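Local coordinates for protein putative NAD dependent dehydrogenase (Micromonospora echinospora, PDB 6NOR) that binds NAD and is probably an oxidoreductase of gentamicin biosynthesis, pairing a Rossmann domain with a GFO/IDH/MocA-type C-terminal domain, at residues 75-80 against 102-107; 317-322 against 326-331. All coordinates share one frame; numbering follows the deposited sequence.

Overall arrangement
Along the chain the two contacts come in series and neither nests nor crosses with the other. Contact 1 comes first, within the NAD-binding Rossmann region. It brings helix 77-81 beside helix 98-107 and closes a loop of 21 residues that contains strand 86-91. Contact 2 follows far later. It folds the loop after helix 313-326 back on that helix, with three helical residues between its segments. This helix also leans on helix 34-44 and on strand 139-141, at the other outer end of the parallel sheet from strand 72-74. The centres of contact 1 and contact 2 are about 22 Å apart. The nearest atoms of contact 1 and contact 2 are about 11 Å apart.

Contact 1 of 2, residues 75-80 against 102-107; sequences TTLDEA and AAQVIA
NE2 of Gln104 lies 3.0 Å from OD1 of Asp78, the shortest polar approach between the two helices. The carboxylate and the amide are turned 55° against each other, and the two side chains cross at about a right angle. OD1 of Asp78 is nearer to NE2 of Gln104 than OD2 of Asp78 is, the latter standing at 3.7 Å. Gln104 reaches over as a straight chain: CG is anti to the backbone N (chi1 -177°), and the extension continues to the amide. Leu77 comes from the opposite direction and meets that amide with a single methyl. CD2 of Leu77 is 3.5 Å from OE1 of Gln104. The same methyl makes a looser apolar contact with Val105, CD2 of Leu77 to CG2 of Val105 being 4.3 Å.

The fold explains why these helices are neighbours. Helix 77-81 follows strand 72-74, at the edge of the parallel sheet, and leads into strand 86-91. Helix 98-107 then connects strand 86-91 to strand 111-114. These are successive beta-alpha-beta crossovers of the Rossmann fold. On the sheet side, Ala80 rests on Trp53 and Val55, while Val105 touches Val112. OE2 of Glu79 is hydrogen-bonded to OG1 of Thr74, just before the segment. The side chain of Leu77 is about 7 Å from the bound NAD.

The interface is small, 173 Å² in all. An exposed acidic group and a neutral amide lie close together in it, and the same amide also rests against one leucine methyl. The charge of Asp78, so close by, would probably polarise the amide of Gln104, but the amide brings no full charge to pair with it.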
# COMPACT_ATOMS: atom_id res chain seq x y z
N THR A 75 -12.72 -30.18 36.61
CA THR A 75 -12.84 -30.97 35.40
C THR A 75 -14.30 -31.31 35.18
O THR A 75 -14.66 -31.92 34.19
CB THR A 75 -12.01 -32.26 35.47
OG1 THR A 75 -12.38 -32.99 36.64
CG2 THR A 75 -10.54 -31.93 35.57
N THR A 76 -15.14 -30.87 36.10
CA THR A 76 -16.56 -31.18 36.07
C THR A 76 -17.38 -29.91 35.94
O THR A 76 -17.40 -29.10 36.85
CB THR A 76 -17.01 -31.90 37.36
OG1 THR A 76 -16.13 -32.99 37.65
CG2 THR A 76 -18.43 -32.42 37.22
N LEU A 77 -18.07 -29.76 34.82
CA LEU A 77 -18.94 -28.62 34.61
C LEU A 77 -19.94 -28.44 35.76
O LEU A 77 -20.32 -27.33 36.10
CB LEU A 77 -19.69 -28.77 33.27
CG LEU A 77 -20.64 -27.63 32.94
CD1 LEU A 77 -19.86 -26.33 32.81
CD2 LEU A 77 -21.44 -27.91 31.68
N ASP A 78 -20.33 -29.55 36.38
CA ASP A 78 -21.35 -29.51 37.42
C ASP A 78 -20.87 -28.86 38.70
O ASP A 78 -21.66 -28.29 39.43
CB ASP A 78 -21.85 -30.92 37.72
CG ASP A 78 -23.04 -31.31 36.87
OD1 ASP A 78 -23.87 -30.42 36.58
OD2 ASP A 78 -23.15 -32.49 36.48
N GLU A 79 -19.57 -28.93 38.96
CA GLU A 79 -19.03 -28.30 40.15
C GLU A 79 -19.19 -26.77 40.03
O GLU A 79 -19.62 -26.11 40.97
CB GLU A 79 -17.57 -28.69 40.36
CG GLU A 79 -17.01 -28.20 41.67
CD GLU A 79 -15.65 -28.77 42.00
OE1 GLU A 79 -15.15 -28.52 43.12
OE2 GLU A 79 -15.06 -29.46 41.15
N ALA A 80 -18.87 -26.23 38.86
CA ALA A 80 -18.98 -24.80 38.62
C ALA A 80 -20.43 -24.35 38.62
O ALA A 80 -20.73 -23.23 39.03
CB ALA A 80 -18.32 -24.42 37.28
N ALA A 102 -23.65 -26.18 26.23
CA ALA A 102 -24.53 -25.01 26.30
C ALA A 102 -25.93 -25.38 26.70
O ALA A 102 -26.61 -24.58 27.32
CB ALA A 102 -24.56 -24.28 24.96
N ALA A 103 -26.37 -26.59 26.34
CA ALA A 103 -27.72 -27.03 26.71
C ALA A 103 -27.81 -27.23 28.23
O ALA A 103 -28.81 -26.91 28.85
CB ALA A 103 -28.09 -28.31 26.00
N GLN A 104 -26.74 -27.74 28.81
CA GLN A 104 -26.69 -27.96 30.25
C GLN A 104 -26.56 -26.63 31.03
O GLN A 104 -27.15 -26.46 32.09
CB GLN A 104 -25.55 -28.89 30.59
CG GLN A 104 -25.44 -29.25 32.05
CD GLN A 104 -24.22 -30.11 32.34
OE1 GLN A 104 -23.61 -30.68 31.42
NE2 GLN A 104 -23.86 -30.20 33.62
N VAL A 105 -25.78 -25.70 30.50
CA VAL A 105 -25.63 -24.39 31.12
C VAL A 105 -26.95 -23.64 31.12
O VAL A 105 -27.33 -23.01 32.09
CB VAL A 105 -24.57 -23.54 30.39
CG1 VAL A 105 -24.61 -22.10 30.86
CG2 VAL A 105 -23.19 -24.13 30.61
N ILE A 106 -27.66 -23.71 30.00
CA ILE A 106 -28.95 -23.08 29.86
C ILE A 106 -29.98 -23.72 30.78
O ILE A 106 -30.78 -23.04 31.39
CB ILE A 106 -29.41 -23.14 28.40
CG1 ILE A 106 -28.59 -22.13 27.58
CG2 ILE A 106 -30.89 -22.86 28.28
CD1 ILE A 106 -28.78 -22.28 26.09
N ALA A 107 -29.95 -25.04 30.88
CA ALA A 107 -30.93 -25.75 31.70
C ALA A 107 -30.74 -25.41 33.18
O ALA A 107 -31.69 -25.42 33.96
CB ALA A 107 -30.84 -27.24 31.46

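Contact 2 of 2, residues 317-322 against 326-331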
# COMPACT_ATOMS: atom_id res chain seq x y z
N ASP A 317 -17.37 -8.93 24.12
CA ASP A 317 -17.54 -9.35 25.49
C ASP A 317 -18.09 -8.23 26.36
O ASP A 317 -18.78 -8.50 27.32
CB ASP A 317 -16.24 -9.88 26.04
CG ASP A 317 -15.88 -11.22 25.43
OD1 ASP A 317 -16.47 -11.54 24.38
OD2 ASP A 317 -15.04 -11.95 25.99
N ARG A 318 -17.83 -6.98 26.01
CA ARG A 318 -18.42 -5.91 26.78
C ARG A 318 -19.91 -5.86 26.52
O ARG A 318 -20.70 -5.69 27.43
CB ARG A 318 -17.80 -4.56 26.44
CG ARG A 318 -18.35 -3.44 27.33
CD ARG A 318 -17.91 -2.07 26.88
NE ARG A 318 -16.46 -1.96 26.74
CZ ARG A 318 -15.84 -1.64 25.61
NH1 ARG A 318 -16.55 -1.41 24.51
NH2 ARG A 318 -14.52 -1.55 25.57
N GLN A 319 -20.30 -6.05 25.27
CA GLN A 319 -21.71 -6.01 24.95
C GLN A 319 -22.47 -7.23 25.46
O GLN A 319 -23.65 -7.14 25.76
CB GLN A 319 -21.88 -5.88 23.45
CG GLN A 319 -21.49 -4.52 22.99
CD GLN A 319 -21.94 -4.23 21.60
OE1 GLN A 319 -23.01 -4.68 21.17
NE2 GLN A 319 -21.13 -3.48 20.86
N VAL A 320 -21.80 -8.37 25.56
CA VAL A 320 -22.43 -9.54 26.14
C VAL A 320 -22.69 -9.35 27.64
O VAL A 320 -23.78 -9.61 28.13
CB VAL A 320 -21.58 -10.79 25.91
CG1 VAL A 320 -22.08 -11.91 26.76
CG2 VAL A 320 -21.61 -11.18 24.43
N VAL A 321 -21.69 -8.86 28.35
CA VAL A 321 -21.84 -8.52 29.74
C VAL A 321 -22.90 -7.43 29.98
O VAL A 321 -23.66 -7.51 30.93
CB VAL A 321 -20.50 -8.09 30.32
CG1 VAL A 321 -20.67 -7.52 31.74
CG2 VAL A 321 -19.53 -9.27 30.32
N ASP A 322 -22.96 -6.42 29.11
CA ASP A 322 -24.00 -5.41 29.20
C ASP A 322 -25.39 -6.03 29.03
O ASP A 322 -26.34 -5.58 29.65
CB ASP A 322 -23.82 -4.31 28.14
CG ASP A 322 -22.56 -3.46 28.38
OD1 ASP A 322 -22.00 -3.46 29.50
OD2 ASP A 322 -22.14 -2.77 27.42
N ASP A 326 -27.38 -5.52 32.40
CA ASP A 326 -28.20 -4.32 32.22
C ASP A 326 -29.32 -4.53 31.23
O ASP A 326 -29.99 -3.58 30.85
CB ASP A 326 -27.34 -3.13 31.76
CG ASP A 326 -26.18 -2.84 32.70
OD1 ASP A 326 -26.38 -2.87 33.93
OD2 ASP A 326 -25.06 -2.57 32.20
N GLY A 327 -29.51 -5.77 30.78
CA GLY A 327 -30.55 -6.06 29.80
C GLY A 327 -30.44 -5.30 28.48
O GLY A 327 -31.40 -5.22 27.73
N ARG A 328 -29.26 -4.75 28.20
CA ARG A 328 -29.05 -4.04 26.94
C ARG A 328 -29.08 -4.99 25.73
O ARG A 328 -28.18 -5.81 25.57
CB ARG A 328 -27.71 -3.30 26.99
CG ARG A 328 -27.45 -2.45 25.79
CD ARG A 328 -25.96 -2.27 25.58
NE ARG A 328 -25.65 -1.89 24.21
CZ ARG A 328 -24.43 -1.91 23.68
NH1 ARG A 328 -23.41 -2.31 24.42
NH2 ARG A 328 -24.25 -1.54 22.42
N PRO A 329 -30.11 -4.88 24.87
CA PRO A 329 -30.33 -5.86 23.80
C PRO A 329 -29.17 -5.89 22.82
O PRO A 329 -28.60 -4.86 22.50
CB PRO A 329 -31.61 -5.36 23.12
CG PRO A 329 -31.63 -3.90 23.40
CD PRO A 329 -31.03 -3.74 24.78
N MET A 330 -28.79 -7.08 22.37
CA MET A 330 -27.60 -7.18 21.54
C MET A 330 -27.87 -6.87 20.07
O MET A 330 -28.97 -7.07 19.57
CB MET A 330 -26.97 -8.56 21.68
CG MET A 330 -26.16 -8.71 22.96
SD MET A 330 -25.67 -10.39 23.26
CE MET A 330 -24.25 -10.47 22.21
N THR A 331 -26.84 -6.36 19.42
CA THR A 331 -26.87 -6.09 18.00
C THR A 331 -26.96 -7.39 17.20
O THR A 331 -27.71 -7.50 16.25
CB THR A 331 -25.62 -5.34 17.58
OG1 THR A 331 -25.52 -4.14 18.36
CG2 THR A 331 -25.63 -5.04 16.08
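The guanidinium of Arg328 takes OD2 of Asp322 at its edge, in its plane. The side chain of Gln319 approaches obliquely, with amide and guanidinium planes 37° apart. NH1 of Arg328 and OD2 of Asp322 form a salt bridge at 3.3 Å. The hydrogen bond in it is bent, 136° at the hydrogen, and it uses the anti lone pair of OD2. Arg328 runs alongside Asp322 in the same direction, stretched from CG to NE, and CD of Arg328 passes 3.9 Å from CB of Asp322. CG of Gln319 comes to 3.3 Å from NH1 of Arg328, and OE1 of Gln319 to 3.6 Å from NH2 of Arg328. With an alanine in place of Gln319, the CG and amide beside the guanidinium would be missing, and the end of Arg328 would probably be freer to turn away from Asp322.

Next to this pair the chain leaves helix 313-326, which begins with the NAD-binding residue Tyr313. Gly327 is the first residue to leave helical angles, and its positive phi suits glycine. O of Asp322 accepts N of Asp326 at 2.9 Å, from above the carbonyl plane, and also a weak bond from N of Arg328. Helix and loop both lean on the Rossmann sheet: Val320 and Met330 touch Ala140 of strand 139-141. They also meet each other, CE of Met330 lying 3.5 Å from CG2 of Val320. The bend of Met330 at chi3 (82°) places that methyl there.

Asp322 has a second cation, because its OD1 makes a salt bridge to Arg48. Asp326 stands close by, OD2 of Asp326 lying 4.2 Å from OD1 of Asp322. Arg48 lies near both acids, though its ion pair with Asp326 is long and weak, and its charge probably eases their repulsion.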